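Local coordinates for protein beta-galactosidase (Bacillus circulans subsp. alkalophilus, PDB 3TTY) that hydrolyses terminal beta-D-galactosides through a TIM-barrel domain that binds galactose, and probably works as a trimer, at residues Y15-E18 against T24-E27; L329-A334 against A377-E382; A360-V365 against R371-C376. All coordinates share one frame; numbering follows the deposited sequence.

Contact 1: residues Y15-E18 against T24-E27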
ATOM      1  N   TYR A  15     -33.426  10.349  11.640  1.00 16.92           N
ATOM      2  CA  TYR A  15     -33.998   9.954  12.923  1.00 17.43           C
ATOM      3  C   TYR A  15     -34.417   8.500  12.790  1.00 14.98           C
ATOM      4  O   TYR A  15     -35.054   8.129  11.812  1.00 16.40           O
ATOM      5  CB  TYR A  15     -35.197  10.860  13.262  1.00 17.53           C
ATOM      6  CG  TYR A  15     -35.952  10.541  14.549  1.00 17.04           C
ATOM      7  CD1 TYR A  15     -35.275  10.335  15.755  1.00 18.08           C
ATOM      8  CD2 TYR A  15     -37.340  10.485  14.563  1.00 18.02           C
ATOM      9  CE1 TYR A  15     -35.967  10.061  16.935  1.00 16.93           C
ATOM     10  CE2 TYR A  15     -38.044  10.205  15.742  1.00 21.82           C
ATOM     11  CZ  TYR A  15     -37.350  10.002  16.923  1.00 19.65           C
ATOM     12  OH  TYR A  15     -38.037   9.714  18.085  1.00 18.80           O
ATOM     13  N   ASN A  16     -34.043   7.681  13.769  1.00 15.76           N
ATOM     14  CA  ASN A  16     -34.187   6.230  13.673  1.00 16.60           C
ATOM     15  C   ASN A  16     -34.738   5.585  14.940  1.00 17.74           C
ATOM     16  O   ASN A  16     -34.079   4.763  15.571  1.00 17.44           O
ATOM     17  CB  ASN A  16     -32.839   5.619  13.315  1.00 17.43           C
ATOM     18  CG  ASN A  16     -32.301   6.166  12.011  1.00 15.88           C
ATOM     19  OD1 ASN A  16     -32.839   5.872  10.956  1.00 14.09           O
ATOM     20  ND2 ASN A  16     -31.255   6.981  12.081  1.00 12.89           N
ATOM     21  N   PRO A  17     -35.968   5.955  15.306  1.00 15.96           N
ATOM     22  CA  PRO A  17     -36.595   5.477  16.536  1.00 16.59           C
ATOM     23  C   PRO A  17     -36.808   3.973  16.505  1.00 18.29           C
ATOM     24  O   PRO A  17     -36.945   3.379  17.568  1.00 17.17           O
ATOM     25  CB  PRO A  17     -37.938   6.207  16.548  1.00 18.88           C
ATOM     26  CG  PRO A  17     -38.209   6.525  15.097  1.00 18.43           C
ATOM     27  CD  PRO A  17     -36.856   6.837  14.532  1.00 16.99           C
ATOM     28  N   GLU A  18     -36.838   3.361  15.320  1.00 14.73           N
ATOM     29  CA  GLU A  18     -37.009   1.909  15.256  1.00 17.91           C
ATOM     30  C   GLU A  18     -35.801   1.158  15.847  1.00 16.84           C
ATOM     31  O   GLU A  18     -35.850  -0.058  16.034  1.00 18.81           O
ATOM     32  CB  GLU A  18     -37.341   1.427  13.828  1.00 20.22           C
ATOM     33  CG  GLU A  18     -36.230   1.656  12.773  1.00 17.01           C
ATOM     34  CD  GLU A  18     -36.348   3.011  12.089  1.00 21.46           C
ATOM     35  OE1 GLU A  18     -36.287   3.043  10.839  1.00 21.52           O
ATOM     36  OE2 GLU A  18     -36.506   4.042  12.792  1.00 18.17           O
ATOM     37  N   THR A  24     -38.114   6.179  24.802  1.00 19.26           N
ATOM     38  CA  THR A  24     -37.081   7.096  24.336  1.00 22.99           C
ATOM     39  C   THR A  24     -37.653   8.091  23.326  1.00 18.66           C
ATOM     40  O   THR A  24     -37.253   9.244  23.272  1.00 20.90           O
ATOM     41  CB  THR A  24     -35.769   6.400  23.836  1.00 27.10           C
ATOM     42  OG1 THR A  24     -35.429   6.858  22.521  1.00 23.42           O
ATOM     43  CG2 THR A  24     -35.880   4.916  23.866  1.00 17.43           C
ATOM     44  N   MET A  25     -38.633   7.640  22.569  1.00 18.59           N
ATOM     45  CA  MET A  25     -39.317   8.497  21.626  1.00 19.54           C
ATOM     46  C   MET A  25     -39.983   9.690  22.318  1.00 24.59           C
ATOM     47  O   MET A  25     -39.996  10.797  21.766  1.00 24.79           O
ATOM     48  CB  MET A  25     -40.326   7.679  20.831  1.00 15.36           C
ATOM     49  CG  MET A  25     -40.761   8.350  19.571  1.00 28.44           C
ATOM     50  SD  MET A  25     -41.321   7.183  18.320  1.00 32.20           S
ATOM     51  CE  MET A  25     -41.621   8.375  17.035  1.00 26.08           C
ATOM     52  N   GLU A  26     -40.520   9.480  23.523  1.00 22.12           N
ATOM     53  CA  GLU A  26     -41.063  10.599  24.296  1.00 21.95           C
ATOM     54  C   GLU A  26     -39.971  11.610  24.656  1.00 22.53           C
ATOM     55  O   GLU A  26     -40.178  12.818  24.570  1.00 23.50           O
ATOM     56  CB  GLU A  26     -41.788  10.117  25.559  1.00 23.96           C
ATOM     57  CG  GLU A  26     -43.089   9.380  25.288  1.00 23.90           C
ATOM     58  CD  GLU A  26     -44.064  10.197  24.449  1.00 27.98           C
ATOM     59  OE1 GLU A  26     -44.517   9.691  23.395  1.00 25.13           O
ATOM     60  OE2 GLU A  26     -44.375  11.342  24.847  1.00 24.92           O
ATOM     61  N   GLU A  27     -38.802  11.118  25.048  1.00 23.73           N
ATOM     62  CA  GLU A  27     -37.671  12.003  25.297  1.00 20.71           C
ATOM     63  C   GLU A  27     -37.212  12.705  24.013  1.00 21.62           C
ATOM     64  O   GLU A  27     -36.842  13.874  24.051  1.00 23.53           O
ATOM     65  CB  GLU A  27     -36.512  11.248  25.948  1.00 21.50           C
ATOM     66  CG  GLU A  27     -36.678  11.051  27.440  1.00 24.79           C
ATOM     67  CD  GLU A  27     -36.961  12.362  28.158  1.00 26.40           C
ATOM     68  OE1 GLU A  27     -38.124  12.565  28.573  1.00 30.69           O
ATOM     69  OE2 GLU A  27     -36.031  13.187  28.298  1.00 21.55           O
TER

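Contact 2: residues L329-A334 against A377-E382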
ATOM      1  N   LEU A 329     -21.248  27.970  12.390  1.00 22.36           N
ATOM      2  CA  LEU A 329     -20.503  28.553  11.271  1.00 28.40           C
ATOM      3  C   LEU A 329     -20.762  27.787   9.975  1.00 22.55           C
ATOM      4  O   LEU A 329     -21.166  28.361   8.969  1.00 20.09           O
ATOM      5  CB  LEU A 329     -19.003  28.508  11.565  1.00 22.34           C
ATOM      6  CG  LEU A 329     -18.087  29.679  11.208  1.00 29.91           C
ATOM      7  CD1 LEU A 329     -16.685  29.163  10.939  1.00 26.70           C
ATOM      8  CD2 LEU A 329     -18.586  30.501  10.031  1.00 28.51           C
ATOM      9  N   TRP A 330     -20.530  26.478  10.026  1.00 24.62           N
ATOM     10  CA  TRP A 330     -20.626  25.610   8.852  1.00 23.27           C
ATOM     11  C   TRP A 330     -22.054  25.380   8.357  1.00 21.45           C
ATOM     12  O   TRP A 330     -22.256  25.035   7.188  1.00 23.37           O
ATOM     13  CB  TRP A 330     -19.923  24.272   9.118  1.00 20.95           C
ATOM     14  CG  TRP A 330     -18.444  24.404   9.260  1.00 20.01           C
ATOM     15  CD1 TRP A 330     -17.726  25.556   9.220  1.00 18.12           C
ATOM     16  CD2 TRP A 330     -17.498  23.344   9.462  1.00 20.18           C
ATOM     17  NE1 TRP A 330     -16.389  25.288   9.374  1.00 23.78           N
ATOM     18  CE2 TRP A 330     -16.218  23.937   9.527  1.00 17.85           C
ATOM     19  CE3 TRP A 330     -17.607  21.952   9.596  1.00 21.98           C
ATOM     20  CZ2 TRP A 330     -15.055  23.195   9.723  1.00 20.62           C
ATOM     21  CZ3 TRP A 330     -16.446  21.207   9.793  1.00 22.36           C
ATOM     22  CH2 TRP A 330     -15.185  21.832   9.852  1.00 22.52           C
ATOM     23  N   SER A 331     -23.034  25.557   9.242  1.00 22.65           N
ATOM     24  CA  SER A 331     -24.448  25.523   8.845  1.00 21.02           C
ATOM     25  C   SER A 331     -24.817  26.766   8.042  1.00 21.47           C
ATOM     26  O   SER A 331     -25.438  26.659   6.989  1.00 19.62           O
ATOM     27  CB  SER A 331     -25.384  25.416  10.064  1.00 21.07           C
ATOM     28  OG  SER A 331     -25.111  24.266  10.843  1.00 21.00           O
ATOM     29  N   TYR A 332     -24.450  27.947   8.545  1.00 20.41           N
ATOM     30  CA  TYR A 332     -24.716  29.174   7.800  1.00 21.16           C
ATOM     31  C   TYR A 332     -23.861  29.289   6.538  1.00 23.40           C
ATOM     32  O   TYR A 332     -24.239  29.979   5.585  1.00 22.51           O
ATOM     33  CB  TYR A 332     -24.561  30.417   8.675  1.00 23.82           C
ATOM     34  CG  TYR A 332     -25.717  30.617   9.626  1.00 23.73           C
ATOM     35  CD1 TYR A 332     -27.011  30.781   9.146  1.00 24.85           C
ATOM     36  CD2 TYR A 332     -25.517  30.634  10.998  1.00 20.55           C
ATOM     37  CE1 TYR A 332     -28.082  30.952  10.013  1.00 23.46           C
ATOM     38  CE2 TYR A 332     -26.574  30.805  11.866  1.00 25.07           C
ATOM     39  CZ  TYR A 332     -27.851  30.962  11.367  1.00 23.67           C
ATOM     40  OH  TYR A 332     -28.896  31.142  12.231  1.00 25.77           O
ATOM     41  N   GLN A 333     -22.713  28.617   6.523  1.00 18.71           N
ATOM     42  CA  GLN A 333     -21.931  28.574   5.302  1.00 23.58           C
ATOM     43  C   GLN A 333     -22.739  27.872   4.207  1.00 19.90           C
ATOM     44  O   GLN A 333     -22.762  28.326   3.066  1.00 24.87           O
ATOM     45  CB  GLN A 333     -20.570  27.901   5.498  1.00 22.60           C
ATOM     46  CG  GLN A 333     -19.603  28.169   4.337  1.00 23.85           C
ATOM     47  CD  GLN A 333     -18.342  27.335   4.422  1.00 24.39           C
ATOM     48  OE1 GLN A 333     -18.372  26.191   4.886  1.00 20.50           O
ATOM     49  NE2 GLN A 333     -17.220  27.906   3.979  1.00 20.16           N
ATOM     50  N   ALA A 334     -23.406  26.778   4.559  1.00 18.07           N
ATOM     51  CA  ALA A 334     -24.268  26.091   3.612  1.00 18.74           C
ATOM     52  C   ALA A 334     -25.383  27.018   3.134  1.00 21.49           C
ATOM     53  O   ALA A 334     -25.612  27.166   1.927  1.00 19.71           O
ATOM     54  CB  ALA A 334     -24.839  24.841   4.216  1.00 19.23           C
ATOM     55  N   ALA A 377     -29.402  23.791  19.926  1.00 22.45           N
ATOM     56  CA  ALA A 377     -30.604  24.491  20.369  1.00 23.60           C
ATOM     57  C   ALA A 377     -30.534  25.942  19.939  1.00 22.06           C
ATOM     58  O   ALA A 377     -31.501  26.492  19.422  1.00 25.93           O
ATOM     59  CB  ALA A 377     -30.771  24.391  21.887  1.00 22.27           C
ATOM     60  N   GLU A 378     -29.369  26.540  20.135  1.00 23.19           N
ATOM     61  CA  GLU A 378     -29.144  27.937  19.799  1.00 25.34           C
ATOM     62  C   GLU A 378     -29.418  28.191  18.317  1.00 25.05           C
ATOM     63  O   GLU A 378     -30.110  29.143  17.967  1.00 25.57           O
ATOM     64  CB  GLU A 378     -27.708  28.346  20.160  1.00 24.40           C
ATOM     65  CG  GLU A 378     -27.347  29.778  19.782  1.00 37.81           C
ATOM     66  CD  GLU A 378     -25.833  30.053  19.780  1.00 50.44           C
ATOM     67  OE1 GLU A 378     -25.446  31.237  19.940  1.00 63.75           O
ATOM     68  OE2 GLU A 378     -25.031  29.105  19.602  1.00 36.42           O
ATOM     69  N   LEU A 379     -28.867  27.342  17.454  1.00 23.86           N
ATOM     70  CA  LEU A 379     -29.063  27.468  16.013  1.00 20.04           C
ATOM     71  C   LEU A 379     -30.532  27.256  15.699  1.00 21.63           C
ATOM     72  O   LEU A 379     -31.128  28.008  14.926  1.00 24.78           O
ATOM     73  CB  LEU A 379     -28.243  26.415  15.278  1.00 22.60           C
ATOM     74  CG  LEU A 379     -27.728  26.651  13.863  1.00 24.53           C
ATOM     75  CD1 LEU A 379     -27.550  25.291  13.187  1.00 22.96           C
ATOM     76  CD2 LEU A 379     -28.621  27.559  13.041  1.00 24.33           C
ATOM     77  N   GLY A 380     -31.113  26.221  16.296  1.00 19.28           N
ATOM     78  CA  GLY A 380     -32.533  25.959  16.146  1.00 23.18           C
ATOM     79  C   GLY A 380     -33.361  27.212  16.389  1.00 27.51           C
ATOM     80  O   GLY A 380     -34.296  27.509  15.635  1.00 26.55           O
ATOM     81  N   LYS A 381     -33.019  27.953  17.440  1.00 20.52           N
ATOM     82  CA  LYS A 381     -33.741  29.183  17.760  1.00 31.14           C
ATOM     83  C   LYS A 381     -33.616  30.266  16.671  1.00 26.22           C
ATOM     84  O   LYS A 381     -34.619  30.838  16.245  1.00 26.65           O
ATOM     85  CB  LYS A 381     -33.306  29.731  19.125  1.00 34.56           C
ATOM     86  CG  LYS A 381     -34.164  30.883  19.661  1.00 44.88           C
ATOM     87  CD  LYS A 381     -33.923  31.074  21.162  1.00 58.40           C
ATOM     88  CE  LYS A 381     -34.728  32.233  21.741  1.00 65.43           C
ATOM     89  NZ  LYS A 381     -34.534  32.343  23.223  1.00 63.72           N
ATOM     90  N   GLU A 382     -32.393  30.547  16.236  1.00 23.50           N
ATOM     91  CA  GLU A 382     -32.170  31.503  15.146  1.00 27.03           C
ATOM     92  C   GLU A 382     -32.950  31.120  13.881  1.00 23.55           C
ATOM     93  O   GLU A 382     -33.596  31.959  13.255  1.00 20.86           O
ATOM     94  CB  GLU A 382     -30.672  31.620  14.836  1.00 24.94           C
ATOM     95  CG  GLU A 382     -29.855  32.169  16.001  1.00 26.55           C
ATOM     96  CD  GLU A 382     -28.364  32.162  15.740  1.00 28.89           C
ATOM     97  OE1 GLU A 382     -27.926  31.497  14.779  1.00 30.42           O
ATOM     98  OE2 GLU A 382     -27.623  32.820  16.507  1.00 35.90           O
TER

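Contact 3: residues A360-V365 against R371-C376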
ATOM      1  N   ALA A 360     -24.447  13.168  17.277  1.00 20.69           N
ATOM      2  CA  ALA A 360     -25.884  13.353  17.117  1.00 19.44           C
ATOM      3  C   ALA A 360     -26.336  14.494  18.016  1.00 20.16           C
ATOM      4  O   ALA A 360     -25.594  14.933  18.892  1.00 19.29           O
ATOM      5  CB  ALA A 360     -26.634  12.078  17.457  1.00 15.50           C
ATOM      6  N   VAL A 361     -27.549  14.983  17.795  1.00 21.06           N
ATOM      7  CA  VAL A 361     -28.102  16.022  18.653  1.00 22.23           C
ATOM      8  C   VAL A 361     -28.288  15.495  20.079  1.00 22.68           C
ATOM      9  O   VAL A 361     -27.876  16.136  21.041  1.00 22.62           O
ATOM     10  CB  VAL A 361     -29.415  16.542  18.099  1.00 23.80           C
ATOM     11  CG1 VAL A 361     -30.071  17.491  19.094  1.00 22.10           C
ATOM     12  CG2 VAL A 361     -29.157  17.227  16.751  1.00 23.87           C
ATOM     13  N   ILE A 362     -28.888  14.313  20.201  1.00 20.41           N
ATOM     14  CA  ILE A 362     -28.989  13.618  21.481  1.00 19.70           C
ATOM     15  C   ILE A 362     -28.001  12.446  21.512  1.00 21.53           C
ATOM     16  O   ILE A 362     -28.015  11.574  20.630  1.00 16.49           O
ATOM     17  CB  ILE A 362     -30.397  13.059  21.703  1.00 17.43           C
ATOM     18  CG1 ILE A 362     -31.435  14.179  21.612  1.00 20.94           C
ATOM     19  CG2 ILE A 362     -30.471  12.320  23.039  1.00 19.19           C
ATOM     20  CD1 ILE A 362     -32.854  13.654  21.512  1.00 23.82           C
ATOM     21  N   GLU A 363     -27.152  12.409  22.534  1.00 21.08           N
ATOM     22  CA  GLU A 363     -26.035  11.474  22.509  1.00 19.99           C
ATOM     23  C   GLU A 363     -26.131  10.410  23.599  1.00 21.04           C
ATOM     24  O   GLU A 363     -27.223  10.174  24.117  1.00 19.41           O
ATOM     25  CB  GLU A 363     -24.708  12.234  22.418  1.00 20.25           C
ATOM     26  CG  GLU A 363     -24.677  13.024  21.093  1.00 19.19           C
ATOM     27  CD  GLU A 363     -23.388  13.785  20.817  1.00 24.33           C
ATOM     28  OE1 GLU A 363     -22.667  13.413  19.864  1.00 19.58           O
ATOM     29  OE2 GLU A 363     -23.120  14.794  21.511  1.00 26.09           O
ATOM     30  N   HIS A 364     -25.038   9.712  23.894  1.00 17.26           N
ATOM     31  CA  HIS A 364     -25.145   8.525  24.742  1.00 17.18           C
ATOM     32  C   HIS A 364     -25.573   8.844  26.176  1.00 19.69           C
ATOM     33  O   HIS A 364     -26.195   8.013  26.826  1.00 19.01           O
ATOM     34  CB  HIS A 364     -23.862   7.676  24.706  1.00 17.52           C
ATOM     35  CG  HIS A 364     -23.593   7.053  23.367  1.00 19.51           C
ATOM     36  ND1 HIS A 364     -22.324   6.934  22.840  1.00 17.54           N
ATOM     37  CD2 HIS A 364     -24.433   6.535  22.440  1.00 17.41           C
ATOM     38  CE1 HIS A 364     -22.394   6.366  21.650  1.00 19.30           C
ATOM     39  NE2 HIS A 364     -23.663   6.110  21.385  1.00 20.45           N
ATOM     40  N   VAL A 365     -25.248  10.043  26.655  1.00 21.18           N
ATOM     41  CA  VAL A 365     -25.721  10.497  27.964  1.00 20.18           C
ATOM     42  C   VAL A 365     -27.239  10.555  28.016  1.00 21.56           C
ATOM     43  O   VAL A 365     -27.824  10.432  29.079  1.00 21.39           O
ATOM     44  CB  VAL A 365     -25.262  11.923  28.299  1.00 18.36           C
ATOM     45  CG1 VAL A 365     -25.122  12.055  29.825  1.00 22.72           C
ATOM     46  CG2 VAL A 365     -23.987  12.258  27.582  1.00 35.57           C
ATOM     47  N   ARG A 371     -22.745  20.350  25.688  1.00 23.20           N
ATOM     48  CA  ARG A 371     -22.222  21.383  24.809  1.00 24.41           C
ATOM     49  C   ARG A 371     -22.852  21.269  23.406  1.00 22.63           C
ATOM     50  O   ARG A 371     -23.411  22.235  22.877  1.00 21.64           O
ATOM     51  CB  ARG A 371     -20.705  21.234  24.741  1.00 26.87           C
ATOM     52  CG  ARG A 371     -19.961  22.401  24.175  1.00 26.30           C
ATOM     53  CD  ARG A 371     -18.637  21.913  23.620  1.00 22.44           C
ATOM     54  NE  ARG A 371     -18.562  22.372  22.256  1.00 33.31           N
ATOM     55  CZ  ARG A 371     -18.151  21.658  21.220  1.00 27.09           C
ATOM     56  NH1 ARG A 371     -17.710  20.414  21.363  1.00 25.27           N
ATOM     57  NH2 ARG A 371     -18.166  22.231  20.031  1.00 27.94           N
ATOM     58  N   VAL A 372     -22.777  20.074  22.826  1.00 16.17           N
ATOM     59  CA  VAL A 372     -23.353  19.820  21.512  1.00 21.67           C
ATOM     60  C   VAL A 372     -24.841  20.160  21.432  1.00 19.69           C
ATOM     61  O   VAL A 372     -25.284  20.812  20.481  1.00 16.76           O
ATOM     62  CB  VAL A 372     -23.132  18.351  21.057  1.00 20.25           C
ATOM     63  CG1 VAL A 372     -24.000  18.041  19.848  1.00 22.21           C
ATOM     64  CG2 VAL A 372     -21.666  18.116  20.733  1.00 19.81           C
ATOM     65  N   PHE A 373     -25.618  19.731  22.425  1.00 19.00           N
ATOM     66  CA  PHE A 373     -27.050  19.987  22.381  1.00 17.92           C
ATOM     67  C   PHE A 373     -27.356  21.480  22.428  1.00 21.59           C
ATOM     68  O   PHE A 373     -28.209  21.965  21.680  1.00 21.96           O
ATOM     69  CB  PHE A 373     -27.807  19.258  23.486  1.00 18.46           C
ATOM     70  CG  PHE A 373     -29.291  19.354  23.341  1.00 20.98           C
ATOM     71  CD1 PHE A 373     -30.019  18.304  22.802  1.00 23.45           C
ATOM     72  CD2 PHE A 373     -29.959  20.517  23.698  1.00 22.87           C
ATOM     73  CE1 PHE A 373     -31.392  18.400  22.647  1.00 23.41           C
ATOM     74  CE2 PHE A 373     -31.333  20.618  23.546  1.00 21.83           C
ATOM     75  CZ  PHE A 373     -32.047  19.558  23.018  1.00 20.43           C
ATOM     76  N   ARG A 374     -26.660  22.207  23.299  1.00 20.25           N
ATOM     77  CA  ARG A 374     -26.904  23.635  23.454  1.00 21.16           C
ATOM     78  C   ARG A 374     -26.621  24.396  22.173  1.00 20.35           C
ATOM     79  O   ARG A 374     -27.360  25.319  21.816  1.00 21.79           O
ATOM     80  CB  ARG A 374     -26.064  24.203  24.599  1.00 22.13           C
ATOM     81  CG  ARG A 374     -26.395  23.578  25.947  1.00 24.74           C
ATOM     82  CD  ARG A 374     -25.473  24.104  27.024  1.00 28.15           C
ATOM     83  NE  ARG A 374     -25.631  23.352  28.263  1.00 35.16           N
ATOM     84  CZ  ARG A 374     -24.671  22.615  28.808  1.00 31.00           C
ATOM     85  NH1 ARG A 374     -23.480  22.551  28.227  1.00 25.94           N
ATOM     86  NH2 ARG A 374     -24.899  21.961  29.941  1.00 28.95           N
ATOM     87  N   GLU A 375     -25.552  24.011  21.478  1.00 18.92           N
ATOM     88  CA  GLU A 375     -25.197  24.655  20.218  1.00 14.70           C
ATOM     89  C   GLU A 375     -26.250  24.352  19.157  1.00 19.04           C
ATOM     90  O   GLU A 375     -26.590  25.210  18.345  1.00 24.88           O
ATOM     91  CB  GLU A 375     -23.796  24.251  19.765  1.00 16.68           C
ATOM     92  CG  GLU A 375     -22.694  24.701  20.735  1.00 17.58           C
ATOM     93  CD  GLU A 375     -21.296  24.569  20.162  1.00 26.31           C
ATOM     94  OE1 GLU A 375     -21.119  24.762  18.931  1.00 20.83           O
ATOM     95  OE2 GLU A 375     -20.367  24.276  20.950  1.00 26.36           O
ATOM     96  N   CYS A 376     -26.788  23.142  19.183  1.00 15.39           N
ATOM     97  CA  CYS A 376     -27.883  22.805  18.293  1.00 22.67           C
ATOM     98  C   CYS A 376     -29.125  23.636  18.631  1.00 23.75           C
ATOM     99  O   CYS A 376     -29.811  24.130  17.729  1.00 18.65           O
ATOM    100  CB  CYS A 376     -28.199  21.305  18.348  1.00 18.91           C
ATOM    101  SG  CYS A 376     -26.896  20.261  17.608  1.00 23.54           S
TER

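Contact 1: residues Y15-E18 against T24-E27
In the first beta-alpha unit of the TIM barrel, Tyr-15 and Pro-17, in the loop leaving strand 10-14, pack against Met-25 on helix 22-35. The galactose lies about 11 Å from the Tyr-15 side chain, so the contact is packing set back from the sugar. No hydrogen bond joins the two segments; the contact rests on one thioether chain laid against the phenol end of a tyrosine and a proline ring.

With CG of Tyr-15 anti to its own N (chi1 177°), the ring reaches out toward the helix and brings its hydroxyl end up to Met-25. The OH of Tyr-15 lies 3.4 Å from CG of Met-25, and the methionine chain runs roughly perpendicular to the tyrosine. The methionine is extended past CG, carrying SD and the methyl along the ring's rim: CE sits near the ring plane, at the edge, 4.2 Å from CE2 of Tyr-15. Tyrosine suits the place because its hydroxyl also hydrogen-bonds to OD2 of Asp-28, one turn further along the helix, while the ring meets Phe-32 edge-to-face.

Proline does two jobs here. CD of Pro-17 stands over the centre of the Tyr-15 ring and so helps to fix the tilt of that ring. Ile-65 of helix 60-71 touches both Pro-17 and Met-25 and extends the apolar cluster to the next barrel helix. Replacing Met-25 with an alanine would remove CG, SD and CE, and would probably open a gap between the tyrosine edge, Pro-17 and Ile-65. The proline's second job is to meet the sulfur, SD of Met-25 lying 3.9 Å from CB of Pro-17.

Contact 2: residues L329-A334 against A377-E382
Tyr-332 and Ser-331 on helix 326-336 meet Glu-382 and Leu-379 on helix 371-386, two outer helices of the TIM barrel that follow its seventh and eighth strands. Their local axes run roughly the same way, crossing at -32°, but stay 11.7 Å apart. The gap is bridged by the long tyrosine and glutamate, with the branched leucine filling between them.

The polar part is one short hydrogen bond: Tyr-332 OH donates to OE1 of Glu-382 at 2.7 Å. Glu-382 has CG beside its N (chi1 -63°) and runs extended beyond, which carries the carboxylate to the phenol. The acceptor lies at the ring edge, in the ring plane, whereas the hydroxyl comes to OE1 on the anti side, 29° out of the carboxylate plane. The other oxygen, OE2, forms a salt bridge with Arg-328, one turn before Tyr-332, so both oxygens are held by helix 326-336 and the carboxylate's rotation is probably restricted.

The apolar part belongs to Leu-379, whose two methyls divide the work. CD2 comes obliquely to the phenol, 3.9 Å from CZ of Tyr-332, the tyrosine and leucine lying alongside but pointing opposite ways. Leu-383 and Leu-386 of helix 371-386 also pack on this ring.

CD1 turns instead to Ser-331, a small residue that leaves room for it; the serine hydroxyl is bonded to the backbone O of Met-327 and to Gln-308. The methyl rests beside this group, with CD1 of Leu-379 3.5 Å from OG of Ser-331.

Contact 3: residues A360-V365 against R371-C376
Val-361 and Phe-373 are brought together by matching first torsions: CG1 of Val-361 stands anti to its N (chi1 173°), as does CG of Phe-373 (chi1 -172°). This puts CG1 of Val-361 3.8 Å from CD1 of Phe-373, the side chains crossing at a slant. CG2, the other branch of Val-361, reaches SG of Cys-376 at 3.9 Å, so a beta-branched residue offers one methyl to each of two helix side chains. Backbone O of Val-361 meets the phenylalanine at its edge, 3.5 Å from CD1 of Phe-373, and CG1 of Ile-362 comes to the same rim.

Glu-363, its chain extended beyond CG, reaches back to the start of its own segment. Its OE1 accepts the N-H of Ala-360 at 3.1 Å in a fairly straight bond (161°), from above the carboxylate plane, and pairs with Arg-349. Its OE2 rests 3.6 Å from CB of Val-372. CG1 of Val-372 lies 3.6 Å from O of Ala-360, so a compact branched residue fits between this carbonyl and the glutamate.

At the helix start, Arg-371 makes salt bridges to Glu-375 one turn on and to Glu-516 of the second subunit. The whole joins the loop after the eighth barrel strand to the helix it leads into: Val-361 and Cys-376 lie on Phe-344 of strand 339-344, while Ile-362 and Phe-373 pack on Met-31 of helix 22-35.

How the contacts relate
From the N terminus, contact 1 comes first, closing the short loop between strand 10-14 and helix 22-35 at the start of the barrel. Far along the chain, contact 2 opens on helix 326-336 and closes on helix 371-386, spanning the eighth strand, 339-344, and the long loop after it. Contact 3 is nested inside that span, closing the last part of the loop onto the beginning of helix 371-386, which contact 2 uses further on. The first and last units of the closed barrel are neighbours: contacts 1 and 3 have centres about 15 Å apart and do not touch, but helix 22-35 serves both.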